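PDB 6IEV: designed protein from Trypanosoma brucei, which is of unknown function but adopts a thioredoxin fold, and probably serves as a model for how partially buried hydrophobic side chains influence stability at high temperatures. Local coordinates for residues I40-F45 against P93-E98; K19-V24 against V70-V75. All coordinates share one frame; numbering follows the deposited sequence.

From the N terminus, the chain first lays down residues 19-24, whose end forms an edge strand, and then, after helix 28-35, residues 40-45. Helix 53-66 follows, and 70-75 returns to pair in parallel with 19-24, closing contact 2. Further on, 93-98 runs back antiparallel to 40-45 and closes contact 1. The four segments alternate in sequence, so the two loops cross. Strands 40-46 and 70-76 are neighbours in one mixed sheet, and probable hydrogen bonds from Val42 O to Tyr73 N (2.6 Å) and from Asp71 O to Val42 N (2.7 Å) join the contacts, linking the N-terminal edge to the antiparallel part.

Contact 1: residues I40-F45 against P93-E98; sequences ISVIVF and PTFVIE
Val44 and Phe95 stand side by side and point the same way from a non-hydrogen-bonded pair. The Val44 methyl CG2, anti to its backbone N, lies over one face of the Phe95 ring and comes nearest to the rim, with CG2 to CE1 at 3.4 Å, a tight carbon-carbon approach. Val42 meets the same ring obliquely and more loosely, CG1 to CD1 being 4.5 Å. Next to it on this face is Ile97, whose CG2 meets CG2 of Ile40 at 3.7 Å. Leu60 of helix 53-66 packs on Val42, Val44 and Phe95, while helix 112-123 reaches Phe95 and Ile97, so this is a buried sheet-helix interface. The backbones run at 161° to each other, where the parallel and antiparallel parts of the thioredoxin-fold sheet join. Strand 94-98 is entered through Pro93, preceded by a cis peptide bond as in the cis-proline loop of thioredoxins; Pro93 CA approaches Phe45 O at 3.2 Å. On the opposite face lie Ser41, Ile43, Phe45, Thr94, Val96 and Glu98. Here Phe45 carries CG anti to the carbonyl carbon (chi1 -67°), and its side chain slants past that of Val96: CE1 touches Val96 CG2 at 3.7 Å, and Thr94 O lies in the ring plane, off the CD1 edge. That same carbonyl accepts the Phe45 N-H at 2.8 Å from N to O, almost straight at 177° and close to the C=O axis. Six backbone bonds fix the register, beginning at Ser41 N to Glu98 O, 2.7 Å, and ending at Thr94 N to Phe45 O, 3.1 Å. The polar ends of Thr94 and Glu98 are held from outside, OG1 by Ser91 O and OE2 by Tyr87 OH.

Contact 2: residues K19-V24 against V70-V75; sequences KPSPHV and VDTYSV
Thr72 sets OG1 between its backbone N and carbonyl carbon (chi1 63°), and from there the hydroxyl oxygen meets Pro22 CA at 3.3 Å and Ser21 CB at 3.5 Å. One residue further along each segment, His23 carries CG anti to its backbone N (chi1 171°), and its side chain passes that of Tyr73 at a slant. Tyr73 CD1 sits at the imidazole edge, near the plane of that ring, 4.0 Å from His23 CD2; it is equally close to the aliphatic His23 CB. The far nitrogen of the imidazole, NE2, is hydrogen-bonded to Glu30 OE1 in helix 28-35, which fixes the ring from outside. The backbones form a short parallel ladder: His23 N donates to Thr72 O at 3.1 Å, and Ser74 N to His23 O, also at 3.1 Å. The second donor stands 35° above the carbonyl plane and the first is tilted as well, so both bonds depart clearly from planar geometry. In the thioredoxin fold this pairing adds the N-terminal strand to the edge of the sheet, next to strand 70-76, which on its other flank bonds to strand 40-46. The side chains divide accordingly: Thr72, Pro22 and Ser74 pack on helix 53-66, through Leu60 and Lys57, whereas Tyr73 packs on Ala34 of helix 28-35. Before the ladder begins, a cis peptide bond joins Ser21 to Pro22, and a water bridges the wider gap. It donates to Ser21 OG at 2.9 Å and accepts from Thr72 N at 3.0 Å, giving that backbone N-H a partner where no strand carbonyl is supplied by 19-24. Ser21 OG in turn donates its proton to Lys19 O, from above the carbonyl plane, which fixes the rotation of the hydroxyl.

Contact 1: residues I40-F45 against P93-E98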
# COMPACT_ATOMS: atom_id res chain seq x y z
N ILE A 40 -2.82 -16.48 -1.73
CA ILE A 40 -4.19 -16.01 -1.83
C ILE A 40 -4.42 -15.49 -3.24
O ILE A 40 -3.63 -14.68 -3.75
CB ILE A 40 -4.47 -14.93 -0.77
CG1 ILE A 40 -4.50 -15.56 0.62
CG2 ILE A 40 -5.77 -14.19 -1.08
CD1 ILE A 40 -5.07 -14.65 1.67
N SER A 41 -5.47 -15.99 -3.88
CA SER A 41 -5.87 -15.56 -5.21
C SER A 41 -7.14 -14.71 -5.12
O SER A 41 -8.09 -15.06 -4.41
CB SER A 41 -6.12 -16.77 -6.11
OG SER A 41 -5.22 -17.83 -5.83
N VAL A 42 -7.18 -13.63 -5.88
CA VAL A 42 -8.37 -12.80 -6.01
C VAL A 42 -8.82 -12.82 -7.47
O VAL A 42 -8.05 -12.45 -8.36
CB VAL A 42 -8.11 -11.36 -5.58
CG1 VAL A 42 -9.39 -10.55 -5.74
CG2 VAL A 42 -7.54 -11.30 -4.15
N ILE A 43 -10.05 -13.24 -7.71
CA ILE A 43 -10.56 -13.42 -9.07
C ILE A 43 -11.76 -12.52 -9.26
O ILE A 43 -12.71 -12.56 -8.46
CB ILE A 43 -10.95 -14.88 -9.36
CG1 ILE A 43 -9.87 -15.83 -8.85
CG2 ILE A 43 -11.24 -15.08 -10.85
CD1 ILE A 43 -10.46 -17.11 -8.28
N VAL A 44 -11.73 -11.70 -10.29
CA VAL A 44 -12.88 -10.90 -10.66
C VAL A 44 -13.55 -11.57 -11.86
O VAL A 44 -12.89 -11.91 -12.85
CB VAL A 44 -12.49 -9.44 -10.97
CG1 VAL A 44 -11.64 -9.34 -12.22
CG2 VAL A 44 -13.72 -8.59 -11.13
N PHE A 45 -14.85 -11.83 -11.73
CA PHE A 45 -15.67 -12.36 -12.82
C PHE A 45 -16.47 -11.21 -13.41
O PHE A 45 -17.33 -10.65 -12.73
CB PHE A 45 -16.64 -13.43 -12.30
CG PHE A 45 -15.96 -14.69 -11.83
CD1 PHE A 45 -15.39 -14.76 -10.56
CD2 PHE A 45 -15.90 -15.80 -12.65
CE1 PHE A 45 -14.76 -15.92 -10.13
CE2 PHE A 45 -15.27 -16.96 -12.24
CZ PHE A 45 -14.70 -17.03 -10.98
N PRO A 93 -20.25 -7.60 -11.74
CA PRO A 93 -18.99 -8.26 -11.41
C PRO A 93 -19.04 -8.89 -10.03
O PRO A 93 -19.75 -8.39 -9.16
CB PRO A 93 -17.97 -7.13 -11.48
CG PRO A 93 -18.75 -5.93 -11.11
CD PRO A 93 -20.12 -6.14 -11.71
N THR A 94 -18.32 -9.98 -9.86
CA THR A 94 -18.16 -10.62 -8.56
C THR A 94 -16.68 -10.91 -8.33
O THR A 94 -15.97 -11.30 -9.26
CB THR A 94 -18.97 -11.93 -8.45
OG1 THR A 94 -20.36 -11.63 -8.56
CG2 THR A 94 -18.73 -12.61 -7.10
N PHE A 95 -16.24 -10.71 -7.10
CA PHE A 95 -14.90 -11.05 -6.66
C PHE A 95 -14.95 -12.30 -5.80
O PHE A 95 -15.79 -12.42 -4.91
CB PHE A 95 -14.30 -9.90 -5.86
CG PHE A 95 -14.12 -8.65 -6.66
CD1 PHE A 95 -12.96 -8.44 -7.38
CD2 PHE A 95 -15.12 -7.68 -6.70
CE1 PHE A 95 -12.78 -7.29 -8.12
CE2 PHE A 95 -14.95 -6.52 -7.44
CZ PHE A 95 -13.78 -6.33 -8.16
N VAL A 96 -14.02 -13.22 -6.04
CA VAL A 96 -13.85 -14.42 -5.23
C VAL A 96 -12.43 -14.42 -4.67
O VAL A 96 -11.47 -14.12 -5.40
CB VAL A 96 -14.11 -15.70 -6.04
CG1 VAL A 96 -13.78 -16.93 -5.20
CG2 VAL A 96 -15.58 -15.74 -6.53
N ILE A 97 -12.29 -14.73 -3.39
CA ILE A 97 -10.98 -14.85 -2.76
C ILE A 97 -10.76 -16.31 -2.42
O ILE A 97 -11.57 -16.92 -1.72
CB ILE A 97 -10.87 -13.96 -1.52
CG1 ILE A 97 -11.20 -12.52 -1.89
CG2 ILE A 97 -9.46 -14.05 -0.94
CD1 ILE A 97 -11.23 -11.58 -0.71
N GLU A 98 -9.64 -16.87 -2.89
CA GLU A 98 -9.35 -18.28 -2.71
C GLU A 98 -7.95 -18.47 -2.15
O GLU A 98 -7.05 -17.64 -2.35
CB GLU A 98 -9.46 -19.03 -4.04
CG GLU A 98 -10.90 -19.15 -4.54
CD GLU A 98 -11.24 -20.56 -5.00
OE1 GLU A 98 -12.33 -21.05 -4.64
OE2 GLU A 98 -10.42 -21.16 -5.72

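Contact 2: residues K19-V24 against V70-V75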
# COMPACT_ATOMS: atom_id res chain seq x y z
N LYS A 19 3.54 -9.65 -11.63
CA LYS A 19 2.88 -10.29 -12.78
C LYS A 19 2.11 -9.20 -13.52
O LYS A 19 1.60 -8.27 -12.88
CB LYS A 19 1.89 -11.39 -12.37
CG LYS A 19 2.34 -12.62 -11.55
CD LYS A 19 3.80 -13.05 -11.80
CE LYS A 19 4.09 -13.39 -13.35
NZ LYS A 19 5.40 -13.12 -13.89
N PRO A 20 1.96 -9.28 -14.87
CA PRO A 20 0.86 -8.55 -15.49
C PRO A 20 -0.40 -8.81 -14.70
O PRO A 20 -0.85 -9.96 -14.61
CB PRO A 20 0.78 -9.13 -16.91
CG PRO A 20 2.17 -9.57 -17.21
CD PRO A 20 2.82 -9.95 -15.87
N SER A 21 -0.95 -7.78 -14.07
CA SER A 21 -2.07 -8.02 -13.18
C SER A 21 -3.21 -7.09 -13.56
O SER A 21 -2.98 -6.00 -14.09
CB SER A 21 -1.67 -7.76 -11.72
OG SER A 21 -0.63 -8.63 -11.31
N PRO A 22 -4.47 -7.54 -13.39
CA PRO A 22 -4.81 -8.95 -13.14
C PRO A 22 -4.46 -9.83 -14.34
O PRO A 22 -4.48 -9.34 -15.47
CB PRO A 22 -6.32 -8.92 -12.93
CG PRO A 22 -6.77 -7.70 -13.65
CD PRO A 22 -5.66 -6.70 -13.53
N HIS A 23 -4.06 -11.07 -14.10
CA HIS A 23 -3.77 -11.97 -15.20
C HIS A 23 -5.09 -12.44 -15.83
O HIS A 23 -6.00 -12.90 -15.13
CB HIS A 23 -2.93 -13.16 -14.72
CG HIS A 23 -2.78 -14.23 -15.75
ND1 HIS A 23 -2.22 -14.00 -16.98
CD2 HIS A 23 -3.15 -15.53 -15.74
CE1 HIS A 23 -2.25 -15.11 -17.70
NE2 HIS A 23 -2.80 -16.06 -16.97
N VAL A 24 -5.24 -12.28 -17.15
CA VAL A 24 -6.48 -12.68 -17.80
C VAL A 24 -6.51 -14.20 -18.00
O VAL A 24 -5.62 -14.78 -18.64
CB VAL A 24 -6.67 -11.93 -19.12
CG1 VAL A 24 -7.78 -12.59 -19.95
CG2 VAL A 24 -7.02 -10.48 -18.84
N VAL A 70 -0.39 -11.99 -2.85
CA VAL A 70 -1.73 -12.02 -3.40
C VAL A 70 -1.62 -12.00 -4.92
O VAL A 70 -0.92 -11.15 -5.47
CB VAL A 70 -2.59 -10.86 -2.87
CG1 VAL A 70 -3.73 -10.56 -3.80
CG2 VAL A 70 -3.12 -11.23 -1.50
N ASP A 71 -2.29 -12.94 -5.58
CA ASP A 71 -2.38 -12.93 -7.03
C ASP A 71 -3.80 -12.57 -7.45
O ASP A 71 -4.77 -12.97 -6.81
CB ASP A 71 -1.96 -14.28 -7.63
CG ASP A 71 -0.51 -14.66 -7.24
OD1 ASP A 71 0.42 -13.85 -7.45
OD2 ASP A 71 -0.31 -15.79 -6.73
N THR A 72 -3.91 -11.77 -8.50
CA THR A 72 -5.20 -11.29 -8.97
C THR A 72 -5.46 -11.84 -10.36
O THR A 72 -4.54 -11.91 -11.19
CB THR A 72 -5.26 -9.75 -8.96
OG1 THR A 72 -4.29 -9.19 -9.86
CG2 THR A 72 -4.99 -9.21 -7.54
N TYR A 73 -6.72 -12.18 -10.63
CA TYR A 73 -7.12 -12.81 -11.89
C TYR A 73 -8.43 -12.20 -12.36
O TYR A 73 -9.24 -11.71 -11.57
CB TYR A 73 -7.27 -14.33 -11.74
CG TYR A 73 -5.99 -15.02 -11.26
CD1 TYR A 73 -4.98 -15.36 -12.15
CD2 TYR A 73 -5.81 -15.31 -9.90
CE1 TYR A 73 -3.82 -15.99 -11.72
CE2 TYR A 73 -4.64 -15.93 -9.46
CZ TYR A 73 -3.66 -16.27 -10.37
OH TYR A 73 -2.51 -16.90 -9.95
N SER A 74 -8.61 -12.24 -13.68
CA SER A 74 -9.78 -11.72 -14.36
C SER A 74 -10.40 -12.82 -15.23
O SER A 74 -9.70 -13.44 -16.04
CB SER A 74 -9.39 -10.54 -15.26
OG SER A 74 -10.54 -9.84 -15.68
N VAL A 75 -11.71 -13.03 -15.11
CA VAL A 75 -12.38 -14.05 -15.90
C VAL A 75 -13.55 -13.42 -16.63
O VAL A 75 -14.50 -12.96 -15.99
CB VAL A 75 -12.84 -15.22 -15.03
CG1 VAL A 75 -13.71 -16.19 -15.88
CG2 VAL A 75 -11.63 -15.92 -14.41
O HOH W 1 -1.29 -10.78 -9.47